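Local coordinates for putative glycosidase ph117-related (Bacteroides thetaiotaomicron, PDB 5A7V), which probably cleaves beta-linked mannosides as a member of glycoside hydrolase family GH130, and binds mannose in its pocket, at residues 77-90 with 350-364. Residues are numbered along the deposited sequence; the frame is centred on the assembly and turned at random.
Sequences FNPAATLHDGKIVV and EGMVYYKDKWYLYYG. With MAN (alpha-D-mannopyranose), chain E.
Asn78, whose OD1 rests 3.5 Å from Gly364 CA, has its ND2 engaged by two acceptors: O4 of the bound alpha-D-mannopyranose at 3.0 Å, in a nearly straight hydrogen bond (N-H...O4 171°), and OD1 of Asp146. The Asn78 amide is thus fixed in rotation, holding the sugar through ND2 while its OD1 side lies against Gly364. The extended chain of Glu350 runs alongside the Pro79 carbonyl, CG coming within 3.1 Å of Pro79 O, and brings its carboxylate against Asn78, the two planar groups turned 59° apart. OE2 of Glu350 lies 3.2 Å from Asn78 O, both acceptors, and forms a long, weak ion pair with Arg148, while OE1 is buried without a polar partner in the model.

GH130 enzymes are five-bladed beta-propellers, and here the sheet holding 77-90 meets the one holding 350-364. Strands 77-84 and 350-355 run 25° from parallel, with an axis approach of 4.8 Å, yet no direct backbone hydrogen bond joins them. Water supplies the links instead: one molecule connects Met352 N to Ala81 O, another connects Glu350 O to Ala81 N, weakly on the Ala81 side. A classic beta bulge, in which Glu350 N and Gly351 N both donate to Tyr362 O, interrupts the regular pairing within the second sheet.

Farther out, Ile88 wedges between tyrosines. With CG1 anti to its carbonyl carbon, its CG1 sits over one face of Tyr355, 4.0 Å from the centroid, and CD1 over a face of Tyr360. Val90 CG2 makes a CH-pi contact over the centre of the Tyr362 ring, 4.1 Å from the centroid, while Ala81 CB approaches Tyr362 CD2 to 3.5 Å. The Tyr362 hydroxyl bonds Gly117 O; that of Tyr355 has Ser115 O and, near its ring plane, Gly86 O as alternative acceptors.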
# COMPACT_ATOMS: atom_id res chain seq x y z
N PHE A 77 -10.48 -4.60 -0.19
CA PHE A 77 -9.77 -3.37 -0.55
C PHE A 77 -8.28 -3.53 -0.25
O PHE A 77 -7.78 -4.66 -0.20
CB PHE A 77 -10.48 -2.11 0.07
CG PHE A 77 -10.59 -2.06 1.57
CD1 PHE A 77 -11.43 -2.92 2.26
CD2 PHE A 77 -9.90 -1.09 2.31
CE1 PHE A 77 -11.60 -2.80 3.62
CE2 PHE A 77 -10.05 -0.96 3.66
CZ PHE A 77 -10.91 -1.83 4.34
N ASN A 78 -7.57 -2.42 -0.17
CA ASN A 78 -6.15 -2.27 0.25
C ASN A 78 -5.31 -3.54 0.10
O ASN A 78 -5.10 -4.26 1.08
CB ASN A 78 -6.11 -1.71 1.65
CG ASN A 78 -6.64 -0.27 1.70
OD1 ASN A 78 -7.13 0.26 0.71
ND2 ASN A 78 -6.60 0.30 2.88
N PRO A 79 -4.87 -3.77 -1.15
CA PRO A 79 -4.25 -5.05 -1.50
C PRO A 79 -2.73 -5.01 -1.61
O PRO A 79 -2.14 -3.99 -1.98
CB PRO A 79 -4.82 -5.30 -2.91
CG PRO A 79 -4.87 -3.92 -3.49
CD PRO A 79 -5.24 -3.03 -2.36
N ALA A 80 -2.09 -6.15 -1.32
CA ALA A 80 -0.70 -6.39 -1.74
C ALA A 80 -0.74 -7.08 -3.09
O ALA A 80 -1.73 -7.75 -3.43
CB ALA A 80 -0.01 -7.30 -0.74
N ALA A 81 0.36 -7.01 -3.83
CA ALA A 81 0.47 -7.68 -5.10
C ALA A 81 1.90 -8.11 -5.30
O ALA A 81 2.83 -7.41 -4.95
CB ALA A 81 -0.01 -6.84 -6.26
N THR A 82 2.06 -9.29 -5.90
CA THR A 82 3.40 -9.82 -6.21
C THR A 82 3.34 -10.75 -7.41
O THR A 82 2.27 -11.03 -7.95
CB THR A 82 4.04 -10.43 -4.93
OG1 THR A 82 5.47 -10.61 -5.08
CG2 THR A 82 3.40 -11.74 -4.54
N LEU A 83 4.51 -11.30 -7.75
CA LEU A 83 4.69 -12.30 -8.80
C LEU A 83 5.00 -13.63 -8.13
O LEU A 83 5.90 -13.70 -7.27
CB LEU A 83 5.83 -11.88 -9.70
CG LEU A 83 6.24 -12.80 -10.82
CD1 LEU A 83 5.15 -12.88 -11.86
CD2 LEU A 83 7.57 -12.38 -11.42
N HIS A 84 4.30 -14.68 -8.56
CA HIS A 84 4.60 -16.04 -8.08
C HIS A 84 4.25 -17.05 -9.14
O HIS A 84 3.15 -17.05 -9.69
CB HIS A 84 3.79 -16.35 -6.80
CG HIS A 84 4.06 -17.69 -6.20
ND1 HIS A 84 5.30 -18.06 -5.72
CD2 HIS A 84 3.24 -18.74 -5.97
CE1 HIS A 84 5.23 -19.31 -5.26
NE2 HIS A 84 3.99 -19.74 -5.39
N ASP A 85 5.22 -17.91 -9.44
CA ASP A 85 5.02 -19.01 -10.39
C ASP A 85 4.39 -18.49 -11.73
O ASP A 85 3.49 -19.09 -12.32
CB ASP A 85 4.14 -20.07 -9.72
CG ASP A 85 4.89 -20.88 -8.62
OD1 ASP A 85 6.11 -20.67 -8.40
OD2 ASP A 85 4.24 -21.74 -7.97
N GLY A 86 4.88 -17.33 -12.19
CA GLY A 86 4.50 -16.85 -13.51
C GLY A 86 3.15 -16.12 -13.55
O GLY A 86 2.68 -15.82 -14.66
N LYS A 87 2.54 -15.89 -12.39
CA LYS A 87 1.25 -15.20 -12.30
C LYS A 87 1.32 -14.03 -11.35
O LYS A 87 2.15 -13.98 -10.43
CB LYS A 87 0.18 -16.18 -11.83
CG LYS A 87 -0.01 -17.38 -12.80
CD LYS A 87 -1.33 -18.08 -12.60
CE LYS A 87 -1.49 -19.31 -13.49
NZ LYS A 87 -2.78 -19.95 -13.14
N ILE A 88 0.37 -13.10 -11.54
CA ILE A 88 0.13 -12.05 -10.54
C ILE A 88 -0.70 -12.65 -9.41
O ILE A 88 -1.70 -13.33 -9.67
CB ILE A 88 -0.59 -10.84 -11.19
CG1 ILE A 88 0.38 -10.04 -12.07
CG2 ILE A 88 -1.21 -9.93 -10.11
CD1 ILE A 88 -0.26 -9.06 -13.02
N VAL A 89 -0.26 -12.41 -8.18
CA VAL A 89 -0.96 -12.82 -6.98
C VAL A 89 -1.30 -11.57 -6.18
O VAL A 89 -0.42 -10.74 -5.91
CB VAL A 89 -0.17 -13.83 -6.14
CG1 VAL A 89 -0.92 -14.23 -4.88
CG2 VAL A 89 0.10 -15.06 -6.99
N VAL A 90 -2.57 -11.46 -5.79
CA VAL A 90 -3.03 -10.39 -4.95
C VAL A 90 -3.49 -10.96 -3.61
O VAL A 90 -4.24 -11.97 -3.57
CB VAL A 90 -4.18 -9.61 -5.64
CG1 VAL A 90 -4.96 -8.71 -4.67
CG2 VAL A 90 -3.63 -8.80 -6.79
N GLU A 350 -1.05 0.43 -3.28
CA GLU A 350 -0.48 -0.50 -2.32
C GLU A 350 0.24 -1.69 -2.93
O GLU A 350 1.11 -2.27 -2.23
CB GLU A 350 -1.58 -0.96 -1.38
CG GLU A 350 -1.13 -1.69 -0.14
CD GLU A 350 -2.24 -1.87 0.86
OE1 GLU A 350 -3.11 -0.98 1.02
OE2 GLU A 350 -2.29 -2.90 1.61
N GLY A 351 -0.08 -2.09 -4.16
CA GLY A 351 0.61 -3.20 -4.81
C GLY A 351 1.07 -2.82 -6.20
O GLY A 351 0.37 -2.06 -6.89
N MET A 352 2.22 -3.35 -6.63
CA MET A 352 2.68 -3.14 -7.98
C MET A 352 3.39 -4.40 -8.44
O MET A 352 4.18 -4.98 -7.67
CB MET A 352 3.69 -1.99 -8.10
CG MET A 352 3.14 -0.65 -7.93
SD MET A 352 4.43 0.64 -7.96
CE MET A 352 4.91 0.81 -9.68
N VAL A 353 3.16 -4.78 -9.68
CA VAL A 353 3.88 -5.95 -10.25
C VAL A 353 4.42 -5.54 -11.61
O VAL A 353 3.69 -5.01 -12.44
CB VAL A 353 3.00 -7.22 -10.39
CG1 VAL A 353 3.88 -8.44 -10.64
CG2 VAL A 353 2.15 -7.46 -9.16
N TYR A 354 5.70 -5.82 -11.85
CA TYR A 354 6.32 -5.69 -13.17
C TYR A 354 6.10 -7.02 -13.85
O TYR A 354 6.66 -8.04 -13.41
CB TYR A 354 7.81 -5.32 -13.05
CG TYR A 354 8.44 -5.04 -14.39
CD1 TYR A 354 7.96 -4.01 -15.21
CD2 TYR A 354 9.52 -5.77 -14.85
CE1 TYR A 354 8.53 -3.74 -16.44
CE2 TYR A 354 10.11 -5.52 -16.09
CZ TYR A 354 9.61 -4.51 -16.89
OH TYR A 354 10.18 -4.30 -18.11
N TYR A 355 5.28 -7.04 -14.88
CA TYR A 355 4.77 -8.26 -15.47
C TYR A 355 4.50 -8.04 -16.94
O TYR A 355 3.93 -7.00 -17.29
CB TYR A 355 3.48 -8.67 -14.76
CG TYR A 355 2.84 -9.99 -15.16
CD1 TYR A 355 3.46 -11.18 -14.87
CD2 TYR A 355 1.58 -10.05 -15.73
CE1 TYR A 355 2.87 -12.41 -15.17
CE2 TYR A 355 0.96 -11.26 -16.00
CZ TYR A 355 1.62 -12.44 -15.74
OH TYR A 355 1.01 -13.62 -16.01
N LYS A 356 4.93 -8.96 -17.81
CA LYS A 356 4.75 -8.74 -19.25
C LYS A 356 5.29 -7.37 -19.72
O LYS A 356 4.71 -6.72 -20.60
CB LYS A 356 3.28 -8.95 -19.65
CG LYS A 356 2.81 -10.36 -19.34
CD LYS A 356 1.39 -10.58 -19.82
CE LYS A 356 0.98 -12.03 -19.65
NZ LYS A 356 -0.43 -12.30 -20.12
N ASP A 357 6.39 -6.94 -19.11
CA ASP A 357 7.06 -5.66 -19.42
C ASP A 357 6.21 -4.41 -19.14
O ASP A 357 6.53 -3.35 -19.67
CB ASP A 357 7.63 -5.66 -20.85
CG ASP A 357 8.73 -6.69 -21.05
OD1 ASP A 357 9.26 -7.29 -20.12
OD2 ASP A 357 9.11 -6.83 -22.20
N LYS A 358 5.23 -4.56 -18.25
CA LYS A 358 4.39 -3.43 -17.86
C LYS A 358 4.28 -3.38 -16.35
O LYS A 358 4.55 -4.36 -15.63
CB LYS A 358 2.99 -3.54 -18.50
CG LYS A 358 3.03 -3.59 -20.02
CD LYS A 358 1.69 -3.79 -20.68
CE LYS A 358 1.86 -4.37 -22.06
NZ LYS A 358 2.25 -5.84 -21.99
N TRP A 359 3.85 -2.25 -15.82
CA TRP A 359 3.63 -2.08 -14.41
C TRP A 359 2.15 -2.13 -14.08
O TRP A 359 1.37 -1.22 -14.48
CB TRP A 359 4.22 -0.78 -13.90
CG TRP A 359 5.75 -0.78 -13.81
CD1 TRP A 359 6.65 -0.19 -14.67
CD2 TRP A 359 6.52 -1.39 -12.76
NE1 TRP A 359 7.93 -0.40 -14.19
CE2 TRP A 359 7.87 -1.11 -13.01
CE3 TRP A 359 6.18 -2.08 -11.59
CZ2 TRP A 359 8.89 -1.51 -12.13
CZ3 TRP A 359 7.18 -2.51 -10.74
CH2 TRP A 359 8.53 -2.22 -11.02
N TYR A 360 1.73 -3.13 -13.31
CA TYR A 360 0.36 -3.32 -12.85
C TYR A 360 0.23 -2.79 -11.44
O TYR A 360 0.93 -3.22 -10.54
CB TYR A 360 -0.02 -4.81 -12.90
CG TYR A 360 -0.14 -5.38 -14.29
CD1 TYR A 360 0.98 -5.64 -15.07
CD2 TYR A 360 -1.37 -5.71 -14.83
CE1 TYR A 360 0.85 -6.14 -16.37
CE2 TYR A 360 -1.48 -6.25 -16.10
CZ TYR A 360 -0.37 -6.46 -16.88
OH TYR A 360 -0.49 -6.99 -18.17
N LEU A 361 -0.66 -1.79 -11.26
CA LEU A 361 -0.90 -1.12 -9.98
C LEU A 361 -2.20 -1.61 -9.38
O LEU A 361 -3.22 -1.64 -10.11
CB LEU A 361 -0.99 0.39 -10.26
CG LEU A 361 -1.18 1.31 -9.06
CD1 LEU A 361 0.01 1.33 -8.14
CD2 LEU A 361 -1.48 2.70 -9.57
N TYR A 362 -2.18 -1.94 -8.10
CA TYR A 362 -3.36 -2.43 -7.36
C TYR A 362 -3.63 -1.51 -6.19
O TYR A 362 -2.70 -1.11 -5.48
CB TYR A 362 -3.16 -3.90 -6.89
CG TYR A 362 -3.11 -4.82 -8.11
CD1 TYR A 362 -4.27 -5.32 -8.65
CD2 TYR A 362 -1.91 -5.17 -8.71
CE1 TYR A 362 -4.26 -6.09 -9.80
CE2 TYR A 362 -1.90 -5.92 -9.87
CZ TYR A 362 -3.07 -6.37 -10.43
OH TYR A 362 -3.04 -7.08 -11.62
N TYR A 363 -4.90 -1.13 -6.03
CA TYR A 363 -5.25 -0.10 -5.07
C TYR A 363 -6.62 -0.37 -4.44
O TYR A 363 -7.51 -1.00 -5.05
CB TYR A 363 -5.19 1.30 -5.72
CG TYR A 363 -6.02 1.45 -6.94
CD1 TYR A 363 -5.56 1.12 -8.20
CD2 TYR A 363 -7.34 1.97 -6.86
CE1 TYR A 363 -6.38 1.27 -9.34
CE2 TYR A 363 -8.11 2.13 -7.98
CZ TYR A 363 -7.64 1.83 -9.22
OH TYR A 363 -8.39 2.01 -10.36
N GLY A 364 -6.79 0.15 -3.22
CA GLY A 364 -8.14 0.21 -2.62
C GLY A 364 -8.99 1.33 -3.21
O GLY A 364 -8.47 2.41 -3.49
C1 MAN E . -5.53 5.00 6.62
C2 MAN E . -4.94 3.93 5.68
C3 MAN E . -5.92 2.83 5.19
C4 MAN E . -7.28 3.43 4.81
C5 MAN E . -7.35 4.95 5.02
C6 MAN E . -8.77 5.52 4.79
O1 MAN E . -4.74 6.31 6.58
O2 MAN E . -3.87 3.32 6.40
O3 MAN E . -6.16 1.85 6.18
O4 MAN E . -7.51 3.05 3.47
O5 MAN E . -6.94 5.20 6.40
O6 MAN E . -9.67 4.95 5.75
O HOH W 1 2.35 -4.92 -2.20
O HOH W 2 3.66 -4.84 -4.59